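GTP pyrophosphokinase (Streptococcus pneumoniae, PDB 2BE3) probably transfers a pyrophosphate group from ATP to GTP or GDP, making the alarmone (p)ppGpp of the bacterial stringent response. Local coordinates at residues 83-86 / 87-90; 113-116 / 117-121. All blocks are in the same frame, centred on the assembly; numbering follows the deposited sequence.

Interaction 1 of 2, residues 83-86 / 87-90; sequences VQFV and DDVK
Phe85 and Asp88 hold each other in a local contact at the turn where strand 77-83 gives way to helix 89-97. Residues 85-88 form a type I turn, reinforced by the Asp88 side chain bonding back to its first residue. Two hydrogen bonds run in opposite senses. Asp88 N donates to Phe85 O at 2.8 Å. Phe85 N donates to the carboxylate of Asp88, with 3.0 Å between N and OD2 and an N-H...O angle of 151°. The proton reaches OD2 from above the carboxylate plane. Asp88 CG lies anti to its own carbonyl carbon (chi1 -71°), which folds the carboxylate back over the turn. Asp88 OD2 also sits at the edge of the Phe85 ring, 3.5 Å from Phe85 CD2. Ring and carboxylate planes are nearly perpendicular, 81° apart.

The next backbone bond goes from Val89 N to Val86 O. Val86 O has a second partner, a water that donates to it and accepts from Lys90 N. The Lys90 side chain folds back, and NZ donates to Asp87 O at 3.0 Å, on a lone pair in the carbonyl plane.

Val83 CB lies 3.8 Å from Asp88 CB as the two side chains run past each other in opposite directions. Val83 CG2 meets Val89 CG2 at 3.9 Å, and these side chains cross at about a right angle. Both valines also rest on Ile145 of strand 137-147. Phe85 lies against Ile197 of helix 194-203 and Met190 of helix 170-191.

Asp88 OD1 forms a salt bridge with Arg194. The backbone bond to OD2 closes the turn on itself, and the salt bridge ties it to helix 194-203. Both would probably favour the charged form of this buried carboxylate.

Interaction 2 of 2, residues 113-116 / 117-121; sequences HRKA and SGYRS
The Lys115 side chain runs out straight along the flank of Tyr119, with Lys115 CD 3.5 Å from Tyr119 CD2. Lys115 NZ ends 4.3 Å from the centroid of the Tyr119 ring, 32° off the normal, in an off-centre cation-pi contact. Tyr110 makes a second cation-pi contact with the same lysine. Alongside, the aliphatic parts of Arg114 and Arg120 pack together, with Arg114 CD 3.8 Å from Arg120 CG, while their charged ends stay apart.

The backbone sets these pairs. Gly118 N donates to Lys115 O at 3.0 Å and closes a type I turn. Lys115 N donates to Tyr119 O at 3.2 Å, and the two bonds together make a G1 bulge. Gly118 has a positive phi of 111°, which suits glycine. Tyr119 N also makes a weak bond to Ser117 OG.

Further out, Tyr119 OH bonds to His123 and Arg146, and Arg120 forms a salt bridge with Asp187.

This is a type I turn with a G1 beta bulge. It lies in the loop before strand 122-130, in the Gly-Tyr-Arg-Ser sequence of a RelA/SpoT synthetase domain. In relatives the equivalent tyrosine stacks on the guanine base, so Tyr119 may do the same.

Overall arrangement
Interaction 1 precedes interaction 2 in the chain, and their centres are about 16 Å apart. They meet where Val86 CG2 packs 4.2 Å from Arg120 NH1. Asp187 of helix 170-191 joins them too, since it touches Val86 and pairs with Arg120. Arg146 of strand 137-147 is a second link: its backbone bonds to Val83, and its side chain bonds to Tyr119 and Ser121. Interaction 1 is partly buried, against helices 170-191 and 194-203. Interaction 2 is a surface contact, in a loop against helices 148-164 and 170-191. By family resemblance that loop probably borders the guanine nucleotide site.

Interaction 1 of 2, residues 83-86 / 87-90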
# COMPACT_ATOMS: atom_id res chain seq x y z
N VAL A 83 19.56 -1.02 -7.15
CA VAL A 83 20.10 -2.35 -6.92
C VAL A 83 21.61 -2.24 -6.85
O VAL A 83 22.19 -1.26 -7.34
CB VAL A 83 19.65 -3.40 -8.03
CG1 VAL A 83 18.11 -3.55 -8.08
CG2 VAL A 83 20.20 -3.02 -9.40
N GLN A 84 22.25 -3.24 -6.25
CA GLN A 84 23.68 -3.26 -6.12
C GLN A 84 24.36 -3.54 -7.47
O GLN A 84 25.25 -2.79 -7.90
CB GLN A 84 24.04 -4.34 -5.12
CG GLN A 84 25.35 -4.18 -4.45
CD GLN A 84 25.49 -5.08 -3.24
OE1 GLN A 84 25.00 -6.22 -3.22
NE2 GLN A 84 26.20 -4.56 -2.23
N PHE A 85 23.94 -4.62 -8.14
CA PHE A 85 24.63 -5.08 -9.34
C PHE A 85 23.75 -5.01 -10.58
O PHE A 85 22.54 -5.21 -10.51
CB PHE A 85 25.05 -6.53 -9.16
CG PHE A 85 26.07 -6.75 -8.07
CD1 PHE A 85 27.41 -6.44 -8.28
CD2 PHE A 85 25.69 -7.29 -6.85
CE1 PHE A 85 28.34 -6.65 -7.30
CE2 PHE A 85 26.64 -7.51 -5.86
CZ PHE A 85 27.96 -7.18 -6.08
N VAL A 86 24.38 -4.75 -11.73
CA VAL A 86 23.71 -4.91 -13.03
C VAL A 86 22.93 -6.25 -13.12
O VAL A 86 21.79 -6.29 -13.58
CB VAL A 86 24.74 -4.85 -14.22
CG1 VAL A 86 24.07 -5.18 -15.59
CG2 VAL A 86 25.42 -3.54 -14.27
N ASP A 87 23.56 -7.34 -12.70
CA ASP A 87 22.95 -8.65 -12.79
C ASP A 87 21.83 -8.83 -11.74
O ASP A 87 21.14 -9.82 -11.75
CB ASP A 87 24.03 -9.71 -12.61
CG ASP A 87 24.91 -9.90 -13.85
OD1 ASP A 87 24.78 -9.22 -14.89
OD2 ASP A 87 25.77 -10.79 -13.80
N ASP A 88 21.67 -7.87 -10.82
CA ASP A 88 20.52 -7.90 -9.91
C ASP A 88 19.23 -7.45 -10.62
O ASP A 88 18.12 -7.78 -10.20
CB ASP A 88 20.75 -7.01 -8.70
CG ASP A 88 21.77 -7.56 -7.74
OD1 ASP A 88 22.09 -8.78 -7.80
OD2 ASP A 88 22.27 -6.74 -6.92
N VAL A 89 19.39 -6.66 -11.67
CA VAL A 89 18.22 -6.15 -12.39
C VAL A 89 17.27 -7.29 -12.76
O VAL A 89 16.09 -7.25 -12.40
CB VAL A 89 18.63 -5.26 -13.60
CG1 VAL A 89 17.42 -4.85 -14.39
CG2 VAL A 89 19.46 -4.03 -13.06
N LYS A 90 17.78 -8.32 -13.42
CA LYS A 90 16.91 -9.43 -13.82
C LYS A 90 16.24 -10.10 -12.61
O LYS A 90 15.15 -10.66 -12.73
CB LYS A 90 17.67 -10.45 -14.69
CG LYS A 90 18.76 -11.28 -13.95
CD LYS A 90 19.52 -12.10 -14.95
CE LYS A 90 20.56 -12.93 -14.27
NZ LYS A 90 21.66 -12.06 -13.71
O HOH W 1 20.22 -8.22 -14.88

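Interaction 2 of 2, residues 113-116 / 117-121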
# COMPACT_ATOMS: atom_id res chain seq x y z
N HIS A 113 20.94 -2.61 -24.25
CA HIS A 113 20.88 -1.61 -25.35
C HIS A 113 21.07 -0.20 -24.81
O HIS A 113 20.14 0.64 -24.79
CB HIS A 113 19.57 -1.75 -26.11
CG HIS A 113 19.28 -3.15 -26.53
ND1 HIS A 113 19.93 -3.77 -27.58
CD2 HIS A 113 18.41 -4.07 -26.03
CE1 HIS A 113 19.47 -5.00 -27.71
NE2 HIS A 113 18.55 -5.21 -26.79
N ARG A 114 22.29 0.04 -24.35
CA ARG A 114 22.69 1.33 -23.81
C ARG A 114 22.45 2.43 -24.87
O ARG A 114 22.79 2.25 -26.05
CB ARG A 114 24.16 1.25 -23.37
CG ARG A 114 24.82 2.58 -23.09
CD ARG A 114 26.11 2.43 -22.29
NE ARG A 114 27.24 1.98 -23.10
CZ ARG A 114 27.59 0.70 -23.28
NH1 ARG A 114 28.64 0.41 -24.02
NH2 ARG A 114 26.90 -0.29 -22.72
N LYS A 115 21.83 3.54 -24.45
CA LYS A 115 21.66 4.72 -25.32
C LYS A 115 22.99 5.33 -25.72
O LYS A 115 24.01 5.18 -25.01
CB LYS A 115 20.77 5.77 -24.64
CG LYS A 115 19.31 5.31 -24.55
CD LYS A 115 18.48 6.34 -23.83
CE LYS A 115 16.98 6.02 -23.95
NZ LYS A 115 16.23 6.78 -22.88
N ALA A 116 22.96 6.03 -26.85
CA ALA A 116 24.11 6.75 -27.41
C ALA A 116 24.75 7.72 -26.41
O ALA A 116 25.97 7.86 -26.39
CB ALA A 116 23.72 7.50 -28.72
N SER A 117 23.93 8.34 -25.55
CA SER A 117 24.41 9.32 -24.56
C SER A 117 25.25 8.69 -23.44
O SER A 117 26.01 9.35 -22.78
CB SER A 117 23.22 10.02 -23.93
OG SER A 117 22.38 9.07 -23.32
N GLY A 118 25.09 7.39 -23.26
CA GLY A 118 25.68 6.72 -22.12
C GLY A 118 24.65 6.25 -21.12
O GLY A 118 24.99 5.54 -20.19
N TYR A 119 23.39 6.63 -21.31
CA TYR A 119 22.31 6.27 -20.37
C TYR A 119 22.10 4.76 -20.24
O TYR A 119 21.93 4.06 -21.25
CB TYR A 119 21.02 6.94 -20.81
CG TYR A 119 19.76 6.60 -20.04
CD1 TYR A 119 19.37 7.37 -18.95
CD2 TYR A 119 18.95 5.53 -20.43
CE1 TYR A 119 18.19 7.10 -18.23
CE2 TYR A 119 17.76 5.24 -19.73
CZ TYR A 119 17.39 6.04 -18.62
OH TYR A 119 16.21 5.80 -17.92
N ARG A 120 22.10 4.28 -19.00
CA ARG A 120 21.82 2.87 -18.71
C ARG A 120 20.69 2.85 -17.69
O ARG A 120 20.75 3.57 -16.69
CB ARG A 120 23.05 2.14 -18.11
CG ARG A 120 24.19 1.82 -19.08
CD ARG A 120 25.35 1.15 -18.37
NE ARG A 120 25.84 2.00 -17.28
CZ ARG A 120 26.22 1.56 -16.08
NH1 ARG A 120 26.21 0.27 -15.78
NH2 ARG A 120 26.61 2.43 -15.18
N SER A 121 19.67 2.02 -17.94
CA SER A 121 18.56 1.82 -17.01
C SER A 121 17.70 0.68 -17.52
O SER A 121 17.88 0.22 -18.65
CB SER A 121 17.71 3.08 -16.94
OG SER A 121 16.85 3.04 -15.82